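Local structure of ribose-phosphate pyrophosphokinase (Thermus thermophilus, 5T3O) at residues L2-G7 and F52-F57; A81-V86 and G118-L123. The protein probably makes phosphoribosyl pyrophosphate by transferring the pyrophosphoryl group of ATP to the 1-hydroxyl of ribose 5-phosphate, with magnesium as cofactor. All blocks are in the same frame, centred on the assembly; numbering follows the deposited sequence.

Contact 1: residues L2-G7 and F52-F57; sequences LLIFSG and FIVQSF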
ATOM      1  N   LEU A   2      26.261  -2.389 -14.020  1.00 52.20           N
ATOM      2  CA  LEU A   2      25.863  -3.805 -13.823  1.00 49.80           C
ATOM      3  C   LEU A   2      26.707  -4.452 -12.719  1.00 49.06           C
ATOM      4  O   LEU A   2      27.905  -4.674 -12.903  1.00 49.30           O
ATOM      5  CB  LEU A   2      25.980  -4.618 -15.123  1.00 49.64           C
ATOM      6  CG  LEU A   2      25.088  -5.873 -15.273  1.00 50.68           C
ATOM      7  CD1 LEU A   2      25.402  -6.593 -16.577  1.00 50.77           C
ATOM      8  CD2 LEU A   2      25.182  -6.864 -14.116  1.00 51.23           C
ATOM      9  N   LEU A   3      26.069  -4.751 -11.584  1.00 47.26           N
ATOM     10  CA  LEU A   3      26.703  -5.467 -10.473  1.00 46.47           C
ATOM     11  C   LEU A   3      26.001  -6.800 -10.215  1.00 45.20           C
ATOM     12  O   LEU A   3      24.791  -6.919 -10.402  1.00 44.31           O
ATOM     13  CB  LEU A   3      26.676  -4.634  -9.197  1.00 47.51           C
ATOM     14  CG  LEU A   3      27.442  -3.305  -9.127  1.00 50.50           C
ATOM     15  CD1 LEU A   3      28.811  -3.392  -9.793  1.00 49.57           C
ATOM     16  CD2 LEU A   3      26.638  -2.152  -9.712  1.00 51.68           C
ATOM     17  N   ILE A   4      26.777  -7.792  -9.781  1.00 42.59           N
ATOM     18  CA  ILE A   4      26.270  -9.140  -9.516  1.00 41.35           C
ATOM     19  C   ILE A   4      26.793  -9.598  -8.148  1.00 38.21           C
ATOM     20  O   ILE A   4      27.942  -9.342  -7.790  1.00 35.96           O
ATOM     21  CB  ILE A   4      26.595 -10.123 -10.682  1.00 44.03           C
ATOM     22  CG1 ILE A   4      26.316 -11.591 -10.312  1.00 45.20           C
ATOM     23  CG2 ILE A   4      28.030  -9.967 -11.171  1.00 45.03           C
ATOM     24  CD1 ILE A   4      24.911 -12.049 -10.627  1.00 47.31           C
ATOM     25  N   PHE A   5      25.908 -10.233  -7.376  1.00 34.55           N
ATOM     26  CA  PHE A   5      26.225 -10.697  -6.024  1.00 31.86           C
ATOM     27  C   PHE A   5      25.621 -12.069  -5.808  1.00 31.37           C
ATOM     28  O   PHE A   5      24.664 -12.449  -6.480  1.00 31.14           O
ATOM     29  CB  PHE A   5      25.665  -9.739  -4.973  1.00 31.03           C
ATOM     30  CG  PHE A   5      26.207  -8.347  -5.070  1.00 29.72           C
ATOM     31  CD1 PHE A   5      27.347  -7.981  -4.369  1.00 29.84           C
ATOM     32  CD2 PHE A   5      25.579  -7.398  -5.869  1.00 28.76           C
ATOM     33  CE1 PHE A   5      27.849  -6.688  -4.460  1.00 28.93           C
ATOM     34  CE2 PHE A   5      26.076  -6.110  -5.962  1.00 28.19           C
ATOM     35  CZ  PHE A   5      27.209  -5.753  -5.254  1.00 28.31           C
ATOM     36  N   SER A   6      26.195 -12.802  -4.863  1.00 32.20           N
ATOM     37  CA  SER A   6      25.712 -14.124  -4.502  1.00 33.04           C
ATOM     38  C   SER A   6      25.462 -14.187  -3.003  1.00 33.46           C
ATOM     39  O   SER A   6      26.167 -13.548  -2.216  1.00 33.51           O
ATOM     40  CB  SER A   6      26.755 -15.182  -4.879  1.00 33.36           C
ATOM     41  OG  SER A   6      26.295 -16.494  -4.576  1.00 33.25           O
ATOM     42  N   GLY A   7      24.471 -14.971  -2.606  1.00 35.15           N
ATOM     43  CA  GLY A   7      24.406 -15.433  -1.223  1.00 39.28           C
ATOM     44  C   GLY A   7      25.384 -16.589  -1.025  1.00 41.26           C
ATOM     45  O   GLY A   7      26.411 -16.683  -1.718  1.00 41.72           O
ATOM     46  N   PHE A  52      21.986  -7.522  -9.238  1.00 31.76           N
ATOM     47  CA  PHE A  52      21.406  -8.848  -9.415  1.00 31.78           C
ATOM     48  C   PHE A  52      21.957  -9.705  -8.290  1.00 32.28           C
ATOM     49  O   PHE A  52      23.165  -9.736  -8.077  1.00 33.34           O
ATOM     50  CB  PHE A  52      21.789  -9.416 -10.781  1.00 31.75           C
ATOM     51  CG  PHE A  52      21.158  -8.689 -11.926  1.00 30.62           C
ATOM     52  CD1 PHE A  52      21.660  -7.467 -12.346  1.00 30.53           C
ATOM     53  CD2 PHE A  52      20.049  -9.213 -12.570  1.00 30.99           C
ATOM     54  CE1 PHE A  52      21.065  -6.777 -13.388  1.00 30.55           C
ATOM     55  CE2 PHE A  52      19.450  -8.528 -13.615  1.00 30.50           C
ATOM     56  CZ  PHE A  52      19.963  -7.310 -14.026  1.00 30.36           C
ATOM     57  N   ILE A  53      21.069 -10.338  -7.531  1.00 32.56           N
ATOM     58  CA  ILE A  53      21.475 -11.117  -6.367  1.00 32.78           C
ATOM     59  C   ILE A  53      21.045 -12.536  -6.650  1.00 31.89           C
ATOM     60  O   ILE A  53      19.861 -12.771  -6.886  1.00 32.16           O
ATOM     61  CB  ILE A  53      20.845 -10.584  -5.059  1.00 32.67           C
ATOM     62  CG1 ILE A  53      21.322  -9.156  -4.789  1.00 32.81           C
ATOM     63  CG2 ILE A  53      21.222 -11.471  -3.877  1.00 32.16           C
ATOM     64  CD1 ILE A  53      20.407  -8.367  -3.874  1.00 33.66           C
ATOM     65  N   VAL A  54      22.024 -13.451  -6.661  1.00 32.12           N
ATOM     66  CA  VAL A  54      21.812 -14.866  -6.969  1.00 32.43           C
ATOM     67  C   VAL A  54      21.655 -15.689  -5.693  1.00 30.75           C
ATOM     68  O   VAL A  54      22.547 -15.727  -4.860  1.00 30.94           O
ATOM     69  CB  VAL A  54      22.981 -15.455  -7.801  1.00 33.00           C
ATOM     70  CG1 VAL A  54      22.726 -16.916  -8.140  1.00 32.73           C
ATOM     71  CG2 VAL A  54      23.163 -14.668  -9.086  1.00 33.33           C
ATOM     72  N   GLN A  55      20.521 -16.358  -5.557  1.00 31.94           N
ATOM     73  CA  GLN A  55      20.297 -17.273  -4.442  1.00 33.31           C
ATOM     74  C   GLN A  55      19.323 -18.338  -4.863  1.00 34.03           C
ATOM     75  O   GLN A  55      18.223 -18.030  -5.295  1.00 34.31           O
ATOM     76  CB  GLN A  55      19.725 -16.540  -3.224  1.00 33.61           C
ATOM     77  CG  GLN A  55      19.663 -17.378  -1.951  1.00 33.17           C
ATOM     78  CD  GLN A  55      20.941 -17.278  -1.147  1.00 33.77           C
ATOM     79  OE1 GLN A  55      22.030 -17.511  -1.664  1.00 35.80           O
ATOM     80  NE2 GLN A  55      20.821 -16.902   0.113  1.00 34.21           N
ATOM     81  N   SER A  56      19.725 -19.594  -4.723  1.00 36.09           N
ATOM     82  CA  SER A  56      18.810 -20.706  -4.906  1.00 36.36           C
ATOM     83  C   SER A  56      18.316 -21.164  -3.552  1.00 34.84           C
ATOM     84  O   SER A  56      18.979 -20.961  -2.538  1.00 36.56           O
ATOM     85  CB  SER A  56      19.503 -21.849  -5.632  1.00 38.05           C
ATOM     86  OG  SER A  56      19.891 -21.423  -6.919  1.00 39.53           O
ATOM     87  N   PHE A  57      17.157 -21.803  -3.557  1.00 34.31           N
ATOM     88  CA  PHE A  57      16.514 -22.280  -2.343  1.00 36.33           C
ATOM     89  C   PHE A  57      16.972 -23.729  -2.058  1.00 35.74           C
ATOM     90  O   PHE A  57      16.218 -24.677  -2.242  1.00 33.59           O
ATOM     91  CB  PHE A  57      14.986 -22.191  -2.488  1.00 36.56           C
ATOM     92  CG  PHE A  57      14.425 -20.794  -2.329  1.00 38.50           C
ATOM     93  CD1 PHE A  57      14.813 -19.756  -3.174  1.00 38.23           C
ATOM     94  CD2 PHE A  57      13.480 -20.518  -1.339  1.00 38.95           C
ATOM     95  CE1 PHE A  57      14.285 -18.479  -3.019  1.00 39.96           C
ATOM     96  CE2 PHE A  57      12.952 -19.242  -1.190  1.00 39.57           C
ATOM     97  CZ  PHE A  57      13.352 -18.225  -2.031  1.00 38.62           C
TER
HETATM   98  O   HOH W   1      24.205 -18.047  -4.773  1.00 30.41           O

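Contact 2: residues A81-V86 and G118-L123; sequences ARVTAV and GADRVL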
ATOM      1  N   ALA A  81      19.601   1.485  -7.972  1.00 28.08           N
ATOM      2  CA  ALA A  81      18.575   1.967  -8.887  1.00 27.89           C
ATOM      3  C   ALA A  81      17.545   0.878  -9.158  1.00 27.39           C
ATOM      4  O   ALA A  81      16.374   1.168  -9.331  1.00 26.68           O
ATOM      5  CB  ALA A  81      19.202   2.437 -10.201  1.00 27.76           C
ATOM      6  N   ARG A  82      18.001  -0.372  -9.210  1.00 27.63           N
ATOM      7  CA  ARG A  82      17.135  -1.510  -9.458  1.00 27.71           C
ATOM      8  C   ARG A  82      17.731  -2.769  -8.833  1.00 27.92           C
ATOM      9  O   ARG A  82      18.949  -2.928  -8.804  1.00 27.20           O
ATOM     10  CB  ARG A  82      16.952  -1.692 -10.964  1.00 29.12           C
ATOM     11  CG  ARG A  82      15.958  -2.776 -11.339  1.00 30.05           C
ATOM     12  CD  ARG A  82      15.539  -2.702 -12.800  1.00 31.66           C
ATOM     13  NE  ARG A  82      16.597  -3.101 -13.740  1.00 32.58           N
ATOM     14  CZ  ARG A  82      16.409  -3.260 -15.052  1.00 34.15           C
ATOM     15  NH1 ARG A  82      17.429  -3.621 -15.829  1.00 34.46           N
ATOM     16  NH2 ARG A  82      15.205  -3.071 -15.605  1.00 34.80           N
ATOM     17  N   VAL A  83      16.885  -3.656  -8.308  1.00 26.91           N
ATOM     18  CA  VAL A  83      17.392  -4.931  -7.789  1.00 27.17           C
ATOM     19  C   VAL A  83      16.549  -6.104  -8.268  1.00 26.20           C
ATOM     20  O   VAL A  83      15.327  -6.092  -8.177  1.00 26.86           O
ATOM     21  CB  VAL A  83      17.728  -4.932  -6.254  1.00 26.66           C
ATOM     22  CG1 VAL A  83      17.363  -3.630  -5.584  1.00 26.83           C
ATOM     23  CG2 VAL A  83      17.167  -6.139  -5.501  1.00 26.94           C
ATOM     24  N   THR A  84      17.243  -7.092  -8.820  1.00 24.98           N
ATOM     25  CA  THR A  84      16.624  -8.294  -9.334  1.00 26.01           C
ATOM     26  C   THR A  84      17.023  -9.446  -8.433  1.00 25.56           C
ATOM     27  O   THR A  84      18.188  -9.582  -8.084  1.00 26.49           O
ATOM     28  CB  THR A  84      17.102  -8.579 -10.768  1.00 27.00           C
ATOM     29  OG1 THR A  84      16.814  -7.440 -11.582  1.00 26.83           O
ATOM     30  CG2 THR A  84      16.413  -9.824 -11.357  1.00 27.23           C
ATOM     31  N   ALA A  85      16.043 -10.244  -8.042  1.00 25.87           N
ATOM     32  CA  ALA A  85      16.288 -11.477  -7.331  1.00 26.25           C
ATOM     33  C   ALA A  85      16.506 -12.562  -8.379  1.00 26.82           C
ATOM     34  O   ALA A  85      15.568 -12.993  -9.049  1.00 25.76           O
ATOM     35  CB  ALA A  85      15.107 -11.816  -6.436  1.00 26.69           C
ATOM     36  N   VAL A  86      17.758 -12.968  -8.549  1.00 27.44           N
ATOM     37  CA  VAL A  86      18.077 -14.090  -9.421  1.00 28.26           C
ATOM     38  C   VAL A  86      17.941 -15.371  -8.592  1.00 28.08           C
ATOM     39  O   VAL A  86      18.799 -15.685  -7.767  1.00 26.89           O
ATOM     40  CB  VAL A  86      19.483 -13.942 -10.025  1.00 28.96           C
ATOM     41  CG1 VAL A  86      19.827 -15.147 -10.888  1.00 29.46           C
ATOM     42  CG2 VAL A  86      19.563 -12.656 -10.835  1.00 29.02           C
ATOM     43  N   GLY A 118      12.021  -5.423  -1.168  1.00 21.78           N
ATOM     44  CA  GLY A 118      12.368  -4.397  -2.161  1.00 22.46           C
ATOM     45  C   GLY A 118      12.767  -4.882  -3.554  1.00 23.37           C
ATOM     46  O   GLY A 118      13.292  -4.091  -4.344  1.00 22.71           O
ATOM     47  N   ALA A 119      12.524  -6.157  -3.875  1.00 23.57           N
ATOM     48  CA  ALA A 119      12.868  -6.701  -5.192  1.00 24.24           C
ATOM     49  C   ALA A 119      12.024  -6.029  -6.259  1.00 24.59           C
ATOM     50  O   ALA A 119      10.820  -5.952  -6.098  1.00 25.22           O
ATOM     51  CB  ALA A 119      12.630  -8.204  -5.231  1.00 24.09           C
ATOM     52  N   ASP A 120      12.663  -5.537  -7.324  1.00 25.06           N
ATOM     53  CA  ASP A 120      11.964  -4.946  -8.476  1.00 25.88           C
ATOM     54  C   ASP A 120      11.618  -5.984  -9.536  1.00 27.13           C
ATOM     55  O   ASP A 120      10.679  -5.788 -10.300  1.00 26.47           O
ATOM     56  CB  ASP A 120      12.819  -3.852  -9.120  1.00 26.38           C
ATOM     57  CG  ASP A 120      13.136  -2.735  -8.165  1.00 26.93           C
ATOM     58  OD1 ASP A 120      12.196  -2.197  -7.537  1.00 28.43           O
ATOM     59  OD2 ASP A 120      14.325  -2.391  -8.021  1.00 27.71           O
ATOM     60  N   ARG A 121      12.391  -7.068  -9.605  1.00 27.88           N
ATOM     61  CA  ARG A 121      12.090  -8.173 -10.515  1.00 29.49           C
ATOM     62  C   ARG A 121      12.731  -9.487 -10.067  1.00 28.99           C
ATOM     63  O   ARG A 121      13.616  -9.514  -9.203  1.00 26.64           O
ATOM     64  CB  ARG A 121      12.509  -7.838 -11.968  1.00 30.97           C
ATOM     65  CG  ARG A 121      13.860  -7.157 -12.095  1.00 33.27           C
ATOM     66  CD  ARG A 121      14.404  -7.103 -13.535  1.00 34.71           C
ATOM     67  NE  ARG A 121      13.477  -6.445 -14.446  1.00 35.40           N
ATOM     68  CZ  ARG A 121      12.640  -7.034 -15.302  1.00 35.58           C
ATOM     69  NH1 ARG A 121      12.563  -8.352 -15.453  1.00 36.24           N
ATOM     70  NH2 ARG A 121      11.849  -6.270 -16.030  1.00 36.44           N
ATOM     71  N   VAL A 122      12.247 -10.565 -10.671  1.00 28.60           N
ATOM     72  CA  VAL A 122      12.752 -11.895 -10.440  1.00 29.98           C
ATOM     73  C   VAL A 122      13.245 -12.466 -11.772  1.00 31.81           C
ATOM     74  O   VAL A 122      12.612 -12.279 -12.813  1.00 28.99           O
ATOM     75  CB  VAL A 122      11.658 -12.794  -9.818  1.00 30.18           C
ATOM     76  CG1 VAL A 122      12.124 -14.242  -9.692  1.00 30.43           C
ATOM     77  CG2 VAL A 122      11.246 -12.247  -8.455  1.00 29.60           C
ATOM     78  N   LEU A 123      14.388 -13.155 -11.709  1.00 33.89           N
ATOM     79  CA  LEU A 123      14.903 -13.973 -12.802  1.00 34.56           C
ATOM     80  C   LEU A 123      15.027 -15.413 -12.288  1.00 34.74           C
ATOM     81  O   LEU A 123      15.782 -15.679 -11.354  1.00 33.63           O
ATOM     82  CB  LEU A 123      16.270 -13.449 -13.243  1.00 35.66           C
ATOM     83  CG  LEU A 123      16.761 -13.667 -14.683  1.00 37.03           C
ATOM     84  CD1 LEU A 123      18.279 -13.738 -14.688  1.00 36.49           C
ATOM     85  CD2 LEU A 123      16.172 -14.882 -15.387  1.00 36.95           C
TER
HETATM   86  O   HOH W   2      12.448  -3.212 -14.361  1.00 38.95           O

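Contact 1: residues L2-G7 and F52-F57
Strands 2-6 and 50-54 form one margin of the five-stranded parallel sheet in the N-terminal phosphoribosyltransferase-like domain, and Ile4, Phe5 and Ser6 lie beside Phe52, Ile53 and Val54 in parallel register. The backbone ladder alternates in the parallel manner: Phe52 N donates to Leu3 O, Phe5 N to Phe52 O at 2.9 Å, Val54 N to Phe5 O at 2.8 Å and Gly7 N to Val54 O. The last two bonds are the straightest, with angles of 166° and 170° at hydrogen. On the face carrying Ile4, Ser6, Phe52 and Val54, the Ile4 side chain leans across the strand gap. Its CG1 stands anti to the backbone N (chi1 169°), which swings CD1 over to Val54 CG2 at 3.5 Å and within 4.1 Å of Phe52 CB. Leu2 crosses the Phe52 side chain at about a right angle, CD2 coming to 4.0 Å from the ring atom CD1, while Leu3 O lies at the ring's edge in its plane. At the C-terminal ends of the strands, one water bridges Ser6 OG and Val54 O, donating to both; Ser6 OG itself donates to Gly7 O from above the carbonyl plane. Val54 O therefore accepts two bonds, from Gly7 N and from the water. The bent Gln55 chain brings OE1 to 3.2 Å from Gly7 CA; this oxygen is hydrogen-bonded to Ser9 OG, and NE2 to Glu67 and the carbonyl of His64. Helix 11-19 packs on Ile4, Ser6 and Val54, and helix 286-298 on Leu2 and Phe52. The Phe5 ring, on the other face, meets Tyr42 edge-to-face, while strand 82-87 continues the sheet past strand 50-54.

Contact 2: residues A81-V86 and G118-L123
With CG turned between its backbone N and carbonyl carbon (chi1 43°), the Arg121 side chain runs alongside Thr84, whose OG1 lies beside the backbone N (chi1 -57°) and comes unusually close to the arginine methylenes, 3.0 Å from CG and 3.1 Å from CD, contacts short enough to be strained or imprecise. The two residues pair across the parallel strands of a beta-alpha-beta unit: strand 82-87, helix 106-117, strand 121-125. The crossover helix ends in a Schellman motif with Gly118 at C', and Ala119 and Asp120 lead the chain back to the sheet. Asp120 then holds both backbone polar atoms of Val83. Its N donates to Val83 O at 2.9 Å, nearly in line with the carbonyl, and its OD2 accepts from Val83 N at 2.9 Å on the anti side of the carboxylate; OD1 is paired with Lys76. Val83 O also receives a weak bond from Arg121 N. Further along, Ala85 N donates to Arg121 O and Leu123 N to Ala85 O, while Val86 CG2 lies alongside Leu123 CB on the face that meets helix 286-298. Arg82 and Arg121 come close with their guanidinium planes 72° apart, but each has partners nearby: Arg82 forms salt bridges with Asp50 and with Glu48 of the second subunit, and Arg121 with Asp141 besides a hydrogen bond to Ser79 of the second subunit. To one side of the pair a water accepts from Arg82 NH2 at 3.0 Å and, weakly, from Arg121 NE at 3.4 Å, lying in the plane of the Arg121 guanidinium at its edge.

Contacts 1 and 2 are successive strand pairings of one parallel sheet, joined where strand 50-54 meets strand 82-87: Ile53 O and Gln55 N both face Val86 across that seam, in probable hydrogen bonds to its N and O. Phe52 packs on Thr84 and Val54 on Val86; helix 286-298 lies on Phe52 in one contact and on Leu123 in the other. Both are largely buried, yet their chemistry diverges. In contact 1 backbone bonds and apolar packing dominate, and no other subunit touches it. Near the start of its strands, where Ala81 is exposed and Arg82 and Asp120 partly so, contact 2 adds a carboxylate and two arginines, and those arginines reach into the subunit interface.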